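Local atomic coordinates of CBS domain-containing protein CBSX1, chloroplastic (Arabidopsis thaliana, PDB entry 4GQW), a protein that probably regulates thioredoxins of the chloroplast through its pair of CBS domains. Residues D16-K21 and V34-T39; Y5-F10 and G130-G135. One frame throughout, in Å; residues are numbered along the deposited sequence.

In the fold
From the N terminus, the chain runs through 5-10 into the short strand 12-13, then through the loop 16-21 to helix 26-35, whose C-terminal end opens the segment 34-39. Contact 1 closes this short loop, with only twelve residues between its ends, and joins the lead-in of the helix to its exit. Contact 2 brings 5-10 against 130-135 across 119 residues, so contact 1 lies wholly inside the larger loop. One ties parts of the first CBS domain together; the other sets the start of the chain against the second. Their centres are about 17 Å apart, yet they meet where Leu17 packs on Gly130 and Ile131.

Contact 1. Residues D16-K21 and V34-T39; sequences DLHVVK and VENRIT
His18 lays one face of its imidazole against the side chain of Asn36, the two reaching toward each other from opposite directions. The amide carbon, Asn36 CG, sits 3.4 Å above the plane of the His18 ring and is displaced toward the rim, while ring and amide planes differ by 24°, so this is a slightly splayed, offset stack. Asn36 CB stands more nearly over the middle: it is 4.0 Å from the His18 ring centroid and 7° off the ring normal, a CH-pi contact. Asn36 has CG anti to its carbonyl carbon (chi1 -63°), which carries the amide out from the helix end and over the imidazole.

The third member is Ile38. Its terminal methyl CD1 comes within 4.0 Å of His18 CB and approaches the ring obliquely, adding an apolar flank at the base of the histidine. With an alanine in place of Asn36 the imidazole would probably lose the flat group stacked on it and be freer to turn about its CB-CG bond.

What sets Asn36 and Ile38 side by side facing the loop is a Schellman motif. Arg37, with positive phi, is its C-prime residue, and a weak bond from Arg37 N to Val34 O (3.4 Å) belongs to the turn. Neither His18 nor any of its partners here is buried, so the contact lies at the surface of the first CBS domain.

Past the turn the chain enters strand 40-44, and the loop 16-21 runs alongside it, Val20 making backbone hydrogen bonds with Pro42 and Ile44. Leu17 leans on Ile131 of strand 128-133, and at the helix end Val34 packs on Arg139, and Arg37 on Asn136, both of the second subunit.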
loop_
_atom_site.group_PDB
_atom_site.type_symbol
_atom_site.label_atom_id
_atom_site.label_comp_id
_atom_site.label_asym_id
_atom_site.label_seq_id
_atom_site.Cartn_x
_atom_site.Cartn_y
_atom_site.Cartn_z
ATOM N N ASP A 16 -13.134 2.265 11.825
ATOM C CA ASP A 16 -12.761 2.291 10.418
ATOM C C ASP A 16 -11.547 1.411 10.136
ATOM O O ASP A 16 -10.961 1.469 9.055
ATOM C CB ASP A 16 -12.479 3.730 9.992
ATOM C CG ASP A 16 -13.556 4.689 10.450
ATOM O OD1 ASP A 16 -14.296 4.348 11.398
ATOM O OD2 ASP A 16 -13.665 5.788 9.870
ATOM N N LEU A 17 -11.170 0.600 11.117
ATOM C CA LEU A 17 -10.065 -0.332 10.951
ATOM C C LEU A 17 -10.562 -1.675 10.443
ATOM O O LEU A 17 -11.706 -2.060 10.681
ATOM C CB LEU A 17 -9.318 -0.534 12.271
ATOM C CG LEU A 17 -8.430 0.603 12.777
ATOM C CD1 LEU A 17 -7.748 0.187 14.063
ATOM C CD2 LEU A 17 -7.405 0.983 11.726
ATOM N N HIS A 18 -9.686 -2.384 9.743
ATOM C CA HIS A 18 -9.979 -3.734 9.287
ATOM C C HIS A 18 -8.952 -4.681 9.884
ATOM O O HIS A 18 -7.850 -4.829 9.359
ATOM C CB HIS A 18 -9.942 -3.807 7.762
ATOM C CG HIS A 18 -10.916 -2.886 7.093
ATOM N ND1 HIS A 18 -10.536 -1.703 6.501
ATOM C CD2 HIS A 18 -12.257 -2.978 6.934
ATOM C CE1 HIS A 18 -11.601 -1.104 5.999
ATOM N NE2 HIS A 18 -12.658 -1.855 6.247
ATOM N N VAL A 19 -9.316 -5.318 10.990
ATOM C CA VAL A 19 -8.378 -6.158 11.719
ATOM C C VAL A 19 -8.580 -7.637 11.442
ATOM O O VAL A 19 -9.423 -8.026 10.639
ATOM C CB VAL A 19 -8.477 -5.927 13.236
ATOM C CG1 VAL A 19 -8.121 -4.488 13.573
ATOM C CG2 VAL A 19 -9.874 -6.272 13.734
ATOM N N VAL A 20 -7.797 -8.457 12.131
ATOM C CA VAL A 20 -7.833 -9.897 11.957
ATOM C C VAL A 20 -7.341 -10.543 13.252
ATOM O O VAL A 20 -6.543 -9.954 13.973
ATOM C CB VAL A 20 -6.976 -10.315 10.732
ATOM C CG1 VAL A 20 -6.050 -11.471 11.056
ATOM C CG2 VAL A 20 -7.870 -10.645 9.547
ATOM N N LYS A 21 -7.846 -11.729 13.569
ATOM C CA LYS A 21 -7.440 -12.423 14.786
ATOM C C LYS A 21 -6.496 -13.567 14.431
ATOM O O LYS A 21 -6.435 -13.974 13.278
ATOM C CB LYS A 21 -8.676 -12.929 15.529
ATOM C CG LYS A 21 -9.716 -11.837 15.694
ATOM C CD LYS A 21 -10.793 -12.180 16.700
ATOM C CE LYS A 21 -11.783 -11.032 16.792
ATOM N NZ LYS A 21 -12.815 -11.231 17.838
ATOM N N VAL A 34 -8.588 -8.224 -0.270
ATOM C CA VAL A 34 -9.164 -7.902 -1.568
ATOM C C VAL A 34 -10.335 -6.939 -1.442
ATOM O O VAL A 34 -10.387 -5.914 -2.123
ATOM C CB VAL A 34 -9.634 -9.173 -2.301
ATOM C CG1 VAL A 34 -10.532 -8.814 -3.472
ATOM C CG2 VAL A 34 -8.438 -9.990 -2.762
ATOM N N GLU A 35 -11.268 -7.273 -0.559
ATOM C CA GLU A 35 -12.467 -6.470 -0.357
ATOM C C GLU A 35 -12.150 -5.047 0.069
ATOM O O GLU A 35 -12.763 -4.096 -0.417
ATOM C CB GLU A 35 -13.366 -7.125 0.689
ATOM C CG GLU A 35 -14.044 -8.387 0.210
ATOM C CD GLU A 35 -14.873 -9.034 1.292
ATOM O OE1 GLU A 35 -14.876 -8.510 2.425
ATOM O OE2 GLU A 35 -15.518 -10.064 1.010
ATOM N N ASN A 36 -11.186 -4.904 0.973
ATOM C CA ASN A 36 -10.893 -3.598 1.550
ATOM C C ASN A 36 -9.699 -2.876 0.930
ATOM O O ASN A 36 -9.229 -1.881 1.479
ATOM C CB ASN A 36 -10.705 -3.716 3.063
ATOM C CG ASN A 36 -11.962 -4.185 3.769
ATOM O OD1 ASN A 36 -11.971 -5.232 4.417
ATOM N ND2 ASN A 36 -13.032 -3.408 3.649
ATOM N N ARG A 37 -9.223 -3.374 -0.210
ATOM C CA ARG A 37 -8.110 -2.756 -0.935
ATOM C C ARG A 37 -6.890 -2.480 -0.057
ATOM O O ARG A 37 -6.331 -1.385 -0.098
ATOM C CB ARG A 37 -8.555 -1.444 -1.590
ATOM C CG ARG A 37 -9.479 -1.597 -2.783
ATOM C CD ARG A 37 -8.764 -2.218 -3.968
ATOM N NE ARG A 37 -9.483 -1.984 -5.218
ATOM C CZ ARG A 37 -9.069 -2.408 -6.407
ATOM N NH1 ARG A 37 -7.941 -3.096 -6.512
ATOM N NH2 ARG A 37 -9.783 -2.146 -7.493
ATOM N N ILE A 38 -6.476 -3.464 0.736
ATOM C CA ILE A 38 -5.356 -3.266 1.652
ATOM C C ILE A 38 -4.246 -4.293 1.460
ATOM O O ILE A 38 -4.421 -5.286 0.757
ATOM C CB ILE A 38 -5.816 -3.291 3.113
ATOM C CG1 ILE A 38 -6.834 -4.413 3.321
ATOM C CG2 ILE A 38 -6.419 -1.950 3.497
ATOM C CD1 ILE A 38 -7.445 -4.439 4.701
ATOM N N THR A 39 -3.107 -4.046 2.100
ATOM C CA THR A 39 -1.946 -4.917 1.966
ATOM C C THR A 39 -1.658 -5.686 3.252
ATOM O O THR A 39 -0.778 -6.546 3.285
ATOM C CB THR A 39 -0.692 -4.121 1.585
ATOM O OG1 THR A 39 -0.268 -3.326 2.699
ATOM C CG2 THR A 39 -0.985 -3.215 0.402
#

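Contact 2. Residues Y5-F10 and G130-G135; sequences YTVGEF and GIITRG
Phe10 meets Ile132 with its backbone carbonyl, while its ring stays clear of 130-135. With CG beside the backbone N (chi1 -63°) the ring leads away, toward Leu104 and Gln143, and what Ile132 CD1 touches is the peptide group, 4.1 Å from Phe10 O. The carboxylate of Glu9 is a flat group turned back on its own segment: Thr6 N reaches Glu9 OE1 at 3.1 Å from above the carboxylate plane, 51° out of it, in a nearly straight bond. With Glu9 N bound to Thr6 O and Phe10 N to Val7 O, this holds 6-10 in a tight helical turn.

From that turn Val7 leans on the sheet. Its CG1 lies 3.7 Å from Ile132 CB and 3.8 Å from Ile132 CG2, the two side chains crossing at about a right angle. The arrangement is that of a CBS pair, where the start of the chain joins the second domain: strand 12-13, just after Phe10, runs antiparallel to strand 128-133. Val98 and Val121 touch both side chains, and helix 104-113 adds Ala107 on Val7 and Leu111 on Ile132.

One residue on, Thr133 is the N-cap of helix 134-142, and its own N is hydrogen-bonded to Asn136 OD1.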
loop_
_atom_site.group_PDB
_atom_site.type_symbol
_atom_site.label_atom_id
_atom_site.label_comp_id
_atom_site.label_asym_id
_atom_site.label_seq_id
_atom_site.Cartn_x
_atom_site.Cartn_y
_atom_site.Cartn_z
ATOM N N TYR A 5 0.349 18.754 18.345
ATOM C CA TYR A 5 -0.426 17.817 17.535
ATOM C C TYR A 5 -0.177 16.394 18.018
ATOM O O TYR A 5 0.964 16.009 18.280
ATOM C CB TYR A 5 -0.062 17.922 16.051
ATOM C CG TYR A 5 -0.298 19.279 15.428
ATOM C CD1 TYR A 5 -1.577 19.701 15.084
ATOM C CD2 TYR A 5 0.765 20.132 15.161
ATOM C CE1 TYR A 5 -1.789 20.943 14.506
ATOM C CE2 TYR A 5 0.561 21.372 14.585
ATOM C CZ TYR A 5 -0.714 21.771 14.259
ATOM O OH TYR A 5 -0.913 23.005 13.685
ATOM N N THR A 6 -1.245 15.613 18.134
ATOM C CA THR A 6 -1.126 14.237 18.600
ATOM C C THR A 6 -1.515 13.219 17.532
ATOM O O THR A 6 -2.202 13.544 16.563
ATOM C CB THR A 6 -1.967 13.989 19.863
ATOM O OG1 THR A 6 -3.346 14.246 19.579
ATOM C CG2 THR A 6 -1.507 14.899 20.989
ATOM N N VAL A 7 -1.064 11.986 17.723
ATOM C CA VAL A 7 -1.325 10.900 16.787
ATOM C C VAL A 7 -2.818 10.605 16.691
ATOM O O VAL A 7 -3.343 10.342 15.611
ATOM C CB VAL A 7 -0.552 9.627 17.204
ATOM C CG1 VAL A 7 -1.013 8.424 16.405
ATOM C CG2 VAL A 7 0.942 9.850 17.034
ATOM N N GLY A 8 -3.500 10.683 17.829
ATOM C CA GLY A 8 -4.925 10.425 17.891
ATOM C C GLY A 8 -5.763 11.385 17.070
ATOM O O GLY A 8 -6.929 11.114 16.793
ATOM N N GLU A 9 -5.174 12.508 16.674
ATOM C CA GLU A 9 -5.902 13.501 15.890
ATOM C C GLU A 9 -5.892 13.198 14.398
ATOM O O GLU A 9 -6.744 13.689 13.657
ATOM C CB GLU A 9 -5.330 14.898 16.129
ATOM C CG GLU A 9 -5.557 15.424 17.527
ATOM C CD GLU A 9 -4.935 16.783 17.735
ATOM O OE1 GLU A 9 -3.823 17.019 17.217
ATOM O OE2 GLU A 9 -5.561 17.621 18.414
ATOM N N PHE A 10 -4.934 12.394 13.952
ATOM C CA PHE A 10 -4.782 12.153 12.523
ATOM C C PHE A 10 -4.701 10.680 12.138
ATOM O O PHE A 10 -4.531 10.351 10.966
ATOM C CB PHE A 10 -3.569 12.914 11.990
ATOM C CG PHE A 10 -3.691 14.403 12.125
ATOM C CD1 PHE A 10 -4.391 15.140 11.186
ATOM C CD2 PHE A 10 -3.117 15.065 13.199
ATOM C CE1 PHE A 10 -4.510 16.507 11.307
ATOM C CE2 PHE A 10 -3.231 16.433 13.325
ATOM C CZ PHE A 10 -3.928 17.155 12.378
ATOM N N GLY A 130 -6.210 2.367 17.064
ATOM C CA GLY A 130 -6.078 2.983 15.755
ATOM C C GLY A 130 -4.837 2.593 14.981
ATOM O O GLY A 130 -4.099 1.698 15.383
ATOM N N ILE A 131 -4.621 3.266 13.854
ATOM C CA ILE A 131 -3.418 3.089 13.046
ATOM C C ILE A 131 -3.009 4.415 12.411
ATOM O O ILE A 131 -3.805 5.052 11.723
ATOM C CB ILE A 131 -3.635 2.078 11.902
ATOM C CG1 ILE A 131 -3.763 0.652 12.445
ATOM C CG2 ILE A 131 -2.483 2.137 10.920
ATOM C CD1 ILE A 131 -3.914 -0.382 11.364
ATOM N N ILE A 132 -1.767 4.826 12.639
ATOM C CA ILE A 132 -1.234 6.029 12.010
ATOM C C ILE A 132 -0.340 5.668 10.825
ATOM O O ILE A 132 0.615 4.903 10.961
ATOM C CB ILE A 132 -0.467 6.920 13.020
ATOM C CG1 ILE A 132 0.187 8.107 12.306
ATOM C CG2 ILE A 132 0.557 6.119 13.805
ATOM C CD1 ILE A 132 -0.746 9.273 12.116
ATOM N N THR A 133 -0.663 6.207 9.655
ATOM C CA THR A 133 0.094 5.889 8.450
ATOM C C THR A 133 0.880 7.086 7.936
ATOM O O THR A 133 0.721 8.204 8.420
ATOM C CB THR A 133 -0.815 5.364 7.320
ATOM O OG1 THR A 133 -1.686 6.410 6.874
ATOM C CG2 THR A 133 -1.642 4.189 7.804
ATOM N N ARG A 134 1.735 6.834 6.955
ATOM C CA ARG A 134 2.515 7.886 6.326
ATOM C C ARG A 134 1.583 8.864 5.626
ATOM O O ARG A 134 1.796 10.080 5.650
ATOM C CB ARG A 134 3.482 7.274 5.321
ATOM C CG ARG A 134 4.438 8.264 4.714
ATOM C CD ARG A 134 5.487 7.547 3.903
ATOM N NE ARG A 134 6.348 6.724 4.745
ATOM C CZ ARG A 134 7.210 5.832 4.274
ATOM N NH1 ARG A 134 7.318 5.643 2.967
ATOM N NH2 ARG A 134 7.961 5.124 5.106
ATOM N N GLY A 135 0.541 8.314 5.011
ATOM C CA GLY A 135 -0.466 9.115 4.346
ATOM C C GLY A 135 -1.208 9.990 5.330
ATOM O O GLY A 135 -1.605 11.103 4.997
#